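Local structure of processed glycerol phosphate lipoteichoic acid synthase 2 (Bacillus subtilis, 2W8D) at residues S353-K358 / K379-L384; H305-D310 / H340-P345. The protein is a bacterial synthase whose C-terminal domain belongs to the sulfatase family of the alkaline phosphatase clan and holds a magnesium ion. All blocks are in the same frame, centred on the assembly; numbering follows the deposited sequence.

Contact 1: S353-K358 / K379-L384; sequences SPKYTK and KSEDSL
E381 reaches from the first turn of helix 380-397 to S353, and its carboxylate ends at the serine hydroxyl. S353 OG donates to E381 OE1 at 2.6 Å, on the syn lone pair. S353 chi1 of 84° puts OG between the backbone N and the carbonyl carbon. There OG also accepts from Y356 N at 3.0 Å, with an N-H...O angle of 170°, which makes an ST motif. A water donates to both S353 OG and E381 OE2, so it bridges the pair a second time. The planes of the Y356 ring and the E381 carboxylate are 71° apart, with Y356 CD2 3.6 Å from E381 OE1. K355 lays its CD over one face of that ring, toward the rim, and K355 NZ donates to Y356 OH. Y356 OH is also bonded to the backbone N of D378. K358 stretches out to D382 in a salt bridge, NZ to OD2 at 2.9 Å, and meets this oxygen from above the carboxylate plane. Strand 356-359 lies between strands 351-352 and 362-365 of an antiparallel sheet. F351 and Y363 of these strands touch D382, and T357 packs on helix 281-286.

Contact 2: H305-D310 / H340-P345; sequences HKYAGD and HREVIP
At the junction between the large mixed sheet of this alkaline phosphatase-like fold and its small antiparallel sheet, the backbone of Y307 is hydrogen-bonded by the side chains of E342 and H340. Strand 308-309 pairs with strand 70-76 of the large sheet. Strand 344-345 is an outermost strand of the small one. The end-to-end directions of 305-309 and 340-344 are 61° apart. Y307 N donates to E342 OE2 at 2.8 Å, from the anti side and 21° out of the carboxylate plane. The same OE2 lies 3.2 Å from K306 CA. On the other polar atom of the Y307 backbone, H340 NE2 donates to Y307 O at 2.9 Å, within the carbonyl plane. H340 CG is anti to the backbone N, chi1 169°, and the ring that it carries lies between K306 and A308. H340 ND1 is bonded to S333 OG, so both ring nitrogens have partners, which should hold the ring in its rotation. K306 runs past H340 in the opposite direction, with its CD 3.8 Å from H340 CD2, and its NZ goes on to the carbonyl O of I335. R341 turns to E388 and D312 in salt bridges. I344 supplies the apolar part. Its CG1 is 3.9 Å from Y307 CB, its CG2 lies against G309, and its CD1 rests 3.4 Å from A308 N.

In the fold
Along the chain 305-310 and 340-345 come first, and 353-358 and 379-384 follow. The centres of the two contacts are 11 Å apart. The centre of contact 2 is closer to the centre of the chain, about 14 Å against about 23 Å for contact 1. Both reach the five-stranded antiparallel sheet, contact 2 at its outermost strand 344-345 and contact 1 at its middle strand 356-359. They also touch directly: P354 CD is 3.3 Å from E342 O, and E381 CD is 3.6 Å from V343 CG2. Together they join strand 308-309 of the mixed sheet, the small sheet and helix 380-397 into one packed region.

Contact 1: S353-K358 / K379-L384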
loop_
_atom_site.group_PDB
_atom_site.type_symbol
_atom_site.label_atom_id
_atom_site.label_comp_id
_atom_site.label_asym_id
_atom_site.label_seq_id
_atom_site.Cartn_x
_atom_site.Cartn_y
_atom_site.Cartn_z
ATOM N N SER A 353 -8.109 -16.452 -1.854
ATOM C CA SER A 353 -8.886 -16.207 -3.059
ATOM C C SER A 353 -10.380 -16.310 -2.712
ATOM O O SER A 353 -10.724 -16.739 -1.618
ATOM C CB SER A 353 -8.524 -17.247 -4.110
ATOM O OG SER A 353 -9.279 -18.410 -3.904
ATOM N N PRO A 354 -11.272 -15.939 -3.652
ATOM C CA PRO A 354 -12.690 -16.054 -3.308
ATOM C C PRO A 354 -13.058 -17.482 -2.931
ATOM O O PRO A 354 -13.923 -17.684 -2.097
ATOM C CB PRO A 354 -13.408 -15.622 -4.599
ATOM C CG PRO A 354 -12.431 -14.710 -5.280
ATOM C CD PRO A 354 -11.067 -15.235 -4.932
ATOM N N LYS A 355 -12.403 -18.451 -3.550
ATOM C CA LYS A 355 -12.608 -19.860 -3.224
ATOM C C LYS A 355 -11.922 -20.362 -1.931
ATOM O O LYS A 355 -12.567 -20.973 -1.073
ATOM C CB LYS A 355 -12.154 -20.746 -4.397
ATOM C CG LYS A 355 -13.109 -21.910 -4.634
ATOM C CD LYS A 355 -12.433 -23.019 -5.421
ATOM C CE LYS A 355 -13.411 -24.062 -5.900
ATOM N NZ LYS A 355 -12.669 -25.051 -6.726
ATOM N N TYR A 356 -10.622 -20.113 -1.811
ATOM C CA TYR A 356 -9.811 -20.776 -0.786
ATOM C C TYR A 356 -8.994 -19.821 0.035
ATOM O O TYR A 356 -8.478 -18.819 -0.488
ATOM C CB TYR A 356 -8.777 -21.706 -1.438
ATOM C CG TYR A 356 -9.314 -22.832 -2.242
ATOM C CD1 TYR A 356 -10.249 -23.716 -1.716
ATOM C CD2 TYR A 356 -8.843 -23.059 -3.525
ATOM C CE1 TYR A 356 -10.709 -24.799 -2.467
ATOM C CE2 TYR A 356 -9.294 -24.108 -4.273
ATOM C CZ TYR A 356 -10.219 -24.978 -3.746
ATOM O OH TYR A 356 -10.655 -26.018 -4.534
ATOM N N THR A 357 -8.882 -20.117 1.326
ATOM C CA THR A 357 -7.796 -19.569 2.116
ATOM C C THR A 357 -6.851 -20.676 2.601
ATOM O O THR A 357 -7.277 -21.663 3.233
ATOM C CB THR A 357 -8.204 -18.446 3.146
ATOM O OG1 THR A 357 -7.708 -18.716 4.469
ATOM C CG2 THR A 357 -9.683 -18.134 3.160
ATOM N N LYS A 358 -5.592 -20.563 2.206
ATOM C CA LYS A 358 -4.595 -21.563 2.531
ATOM C C LYS A 358 -3.619 -21.014 3.540
ATOM O O LYS A 358 -2.937 -20.042 3.245
ATOM C CB LYS A 358 -3.801 -21.956 1.293
ATOM C CG LYS A 358 -3.095 -23.307 1.468
ATOM C CD LYS A 358 -1.826 -23.375 0.683
ATOM C CE LYS A 358 -1.259 -24.773 0.708
ATOM N NZ LYS A 358 -0.097 -24.854 -0.212
ATOM N N LYS A 379 -5.733 -27.983 -6.938
ATOM C CA LYS A 379 -4.366 -27.500 -6.808
ATOM C C LYS A 379 -3.975 -26.374 -7.774
ATOM O O LYS A 379 -2.902 -25.791 -7.646
ATOM C CB LYS A 379 -3.398 -28.673 -7.038
ATOM C CG LYS A 379 -3.298 -29.681 -5.892
ATOM C CD LYS A 379 -2.539 -29.100 -4.676
ATOM C CE LYS A 379 -3.452 -28.855 -3.486
ATOM N NZ LYS A 379 -3.932 -30.150 -2.924
ATOM N N SER A 380 -4.812 -26.088 -8.758
ATOM C CA SER A 380 -4.487 -25.081 -9.769
ATOM C C SER A 380 -4.242 -23.682 -9.200
ATOM O O SER A 380 -3.452 -22.931 -9.757
ATOM C CB SER A 380 -5.601 -24.995 -10.813
ATOM O OG SER A 380 -6.662 -24.197 -10.285
ATOM N N GLU A 381 -4.896 -23.326 -8.102
ATOM C CA GLU A 381 -4.669 -22.013 -7.516
ATOM C C GLU A 381 -3.326 -21.958 -6.825
ATOM O O GLU A 381 -2.595 -20.967 -6.948
ATOM C CB GLU A 381 -5.791 -21.578 -6.544
ATOM C CG GLU A 381 -7.166 -21.419 -7.220
ATOM C CD GLU A 381 -8.154 -20.528 -6.434
ATOM O OE1 GLU A 381 -7.825 -20.083 -5.312
ATOM O OE2 GLU A 381 -9.273 -20.265 -6.948
ATOM N N ASP A 382 -3.003 -23.000 -6.072
ATOM C CA ASP A 382 -1.714 -23.058 -5.388
ATOM C C ASP A 382 -0.546 -22.917 -6.393
ATOM O O ASP A 382 0.406 -22.169 -6.134
ATOM C CB ASP A 382 -1.612 -24.351 -4.588
ATOM C CG ASP A 382 -0.270 -24.495 -3.885
ATOM O OD1 ASP A 382 0.546 -25.379 -4.312
ATOM O OD2 ASP A 382 -0.046 -23.727 -2.917
ATOM N N SER A 383 -0.636 -23.616 -7.532
ATOM C CA SER A 383 0.377 -23.494 -8.597
ATOM C C SER A 383 0.495 -22.086 -9.168
ATOM O O SER A 383 1.589 -21.658 -9.476
ATOM C CB SER A 383 0.112 -24.466 -9.759
ATOM O OG SER A 383 0.014 -25.806 -9.281
ATOM N N LEU A 384 -0.637 -21.401 -9.342
ATOM C CA LEU A 384 -0.635 -20.038 -9.847
ATOM C C LEU A 384 0.141 -19.145 -8.876
ATOM O O LEU A 384 0.946 -18.310 -9.307
ATOM C CB LEU A 384 -2.066 -19.496 -10.086
ATOM C CG LEU A 384 -2.852 -19.986 -11.323
ATOM C CD1 LEU A 384 -4.276 -19.517 -11.275
ATOM C CD2 LEU A 384 -2.239 -19.519 -12.637
HETATM O O HOH W 1 -10.880 -18.264 -6.642
#

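Contact 2: H305-D310 / H340-P345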
loop_
_atom_site.group_PDB
_atom_site.type_symbol
_atom_site.label_atom_id
_atom_site.label_comp_id
_atom_site.label_asym_id
_atom_site.label_seq_id
_atom_site.Cartn_x
_atom_site.Cartn_y
_atom_site.Cartn_z
ATOM N N HIS A 305 -15.396 -5.316 -4.961
ATOM C CA HIS A 305 -15.247 -6.480 -4.053
ATOM C C HIS A 305 -14.266 -7.539 -4.544
ATOM O O HIS A 305 -14.089 -8.587 -3.910
ATOM C CB HIS A 305 -16.608 -7.127 -3.740
ATOM C CG HIS A 305 -17.641 -6.136 -3.337
ATOM N ND1 HIS A 305 -17.477 -5.298 -2.254
ATOM C CD2 HIS A 305 -18.823 -5.797 -3.903
ATOM C CE1 HIS A 305 -18.521 -4.489 -2.166
ATOM N NE2 HIS A 305 -19.355 -4.778 -3.148
ATOM N N LYS A 306 -13.656 -7.275 -5.682
ATOM C CA LYS A 306 -12.628 -8.155 -6.195
ATOM C C LYS A 306 -11.473 -8.309 -5.193
ATOM O O LYS A 306 -10.993 -7.338 -4.636
ATOM C CB LYS A 306 -12.077 -7.598 -7.503
ATOM C CG LYS A 306 -13.076 -7.615 -8.649
ATOM C CD LYS A 306 -12.340 -7.289 -9.916
ATOM C CE LYS A 306 -13.275 -7.003 -11.083
ATOM N NZ LYS A 306 -12.426 -6.427 -12.178
ATOM N N TYR A 307 -11.052 -9.545 -4.975
ATOM C CA TYR A 307 -9.836 -9.864 -4.203
ATOM C C TYR A 307 -8.638 -9.261 -4.931
ATOM O O TYR A 307 -8.598 -9.292 -6.156
ATOM C CB TYR A 307 -9.739 -11.384 -4.011
ATOM C CG TYR A 307 -10.670 -11.855 -2.915
ATOM C CD1 TYR A 307 -12.054 -11.685 -3.004
ATOM C CD2 TYR A 307 -10.157 -12.414 -1.760
ATOM C CE1 TYR A 307 -12.914 -12.095 -1.943
ATOM C CE2 TYR A 307 -10.978 -12.830 -0.717
ATOM C CZ TYR A 307 -12.328 -12.666 -0.803
ATOM O OH TYR A 307 -13.044 -13.093 0.268
ATOM N N ALA A 308 -7.712 -8.666 -4.171
ATOM C CA ALA A 308 -6.558 -7.959 -4.711
ATOM C C ALA A 308 -5.476 -7.823 -3.654
ATOM O O ALA A 308 -5.782 -7.822 -2.482
ATOM C CB ALA A 308 -6.980 -6.547 -5.213
ATOM N N GLY A 309 -4.218 -7.652 -4.058
ATOM C CA GLY A 309 -3.125 -7.409 -3.107
ATOM C C GLY A 309 -2.288 -6.180 -3.446
ATOM O O GLY A 309 -2.500 -5.557 -4.476
ATOM N N ASP A 310 -1.359 -5.814 -2.567
ATOM C CA ASP A 310 -0.452 -4.688 -2.793
ATOM C C ASP A 310 0.117 -4.555 -4.207
ATOM O O ASP A 310 0.209 -3.438 -4.676
ATOM C CB ASP A 310 0.759 -4.770 -1.853
ATOM C CG ASP A 310 0.431 -4.394 -0.457
ATOM O OD1 ASP A 310 -0.492 -3.541 -0.246
ATOM O OD2 ASP A 310 1.081 -4.986 0.435
ATOM N N HIS A 340 -8.879 -9.430 -14.342
ATOM C CA HIS A 340 -8.096 -9.341 -13.087
ATOM C C HIS A 340 -8.096 -10.638 -12.274
ATOM O O HIS A 340 -9.175 -11.109 -11.910
ATOM C CB HIS A 340 -8.604 -8.170 -12.221
ATOM C CG HIS A 340 -8.056 -8.153 -10.824
ATOM N ND1 HIS A 340 -6.720 -7.945 -10.542
ATOM C CD2 HIS A 340 -8.669 -8.316 -9.629
ATOM C CE1 HIS A 340 -6.540 -7.978 -9.233
ATOM N NE2 HIS A 340 -7.712 -8.187 -8.657
ATOM N N ARG A 341 -6.908 -11.195 -11.988
ATOM C CA ARG A 341 -6.811 -12.443 -11.193
ATOM C C ARG A 341 -7.105 -12.199 -9.719
ATOM O O ARG A 341 -6.745 -11.166 -9.191
ATOM C CB ARG A 341 -5.475 -13.182 -11.407
ATOM C CG ARG A 341 -4.205 -12.488 -10.853
ATOM C CD ARG A 341 -3.918 -12.851 -9.382
ATOM N NE ARG A 341 -2.763 -12.112 -8.868
ATOM C CZ ARG A 341 -2.797 -10.866 -8.392
ATOM N NH1 ARG A 341 -3.940 -10.184 -8.353
ATOM N NH2 ARG A 341 -1.677 -10.290 -7.977
ATOM N N GLU A 342 -7.769 -13.139 -9.051
ATOM C CA GLU A 342 -8.194 -12.922 -7.673
ATOM C C GLU A 342 -7.609 -13.904 -6.677
ATOM O O GLU A 342 -8.040 -13.950 -5.536
ATOM C CB GLU A 342 -9.707 -12.942 -7.593
ATOM C CG GLU A 342 -10.322 -11.713 -8.243
ATOM C CD GLU A 342 -11.811 -11.593 -8.004
ATOM O OE1 GLU A 342 -12.584 -11.891 -8.941
ATOM O OE2 GLU A 342 -12.206 -11.212 -6.886
ATOM N N VAL A 343 -6.617 -14.673 -7.096
ATOM C CA VAL A 343 -5.927 -15.582 -6.222
ATOM C C VAL A 343 -4.720 -14.780 -5.689
ATOM O O VAL A 343 -3.787 -14.510 -6.435
ATOM C CB VAL A 343 -5.466 -16.850 -6.994
ATOM C CG1 VAL A 343 -4.843 -17.837 -6.060
ATOM C CG2 VAL A 343 -6.663 -17.534 -7.743
ATOM N N ILE A 344 -4.753 -14.398 -4.407
ATOM C CA ILE A 344 -3.841 -13.379 -3.889
ATOM C C ILE A 344 -2.735 -14.023 -3.082
ATOM O O ILE A 344 -2.983 -14.549 -2.009
ATOM C CB ILE A 344 -4.563 -12.295 -3.035
ATOM C CG1 ILE A 344 -5.871 -11.788 -3.694
ATOM C CG2 ILE A 344 -3.654 -11.112 -2.775
ATOM C CD1 ILE A 344 -5.708 -11.296 -5.101
ATOM N N PRO A 345 -1.498 -13.999 -3.597
ATOM C CA PRO A 345 -0.416 -14.560 -2.765
ATOM C C PRO A 345 -0.138 -13.715 -1.543
ATOM O O PRO A 345 -0.289 -12.475 -1.583
ATOM C CB PRO A 345 0.821 -14.502 -3.671
ATOM C CG PRO A 345 0.315 -14.303 -5.039
ATOM C CD PRO A 345 -1.033 -13.618 -4.946
#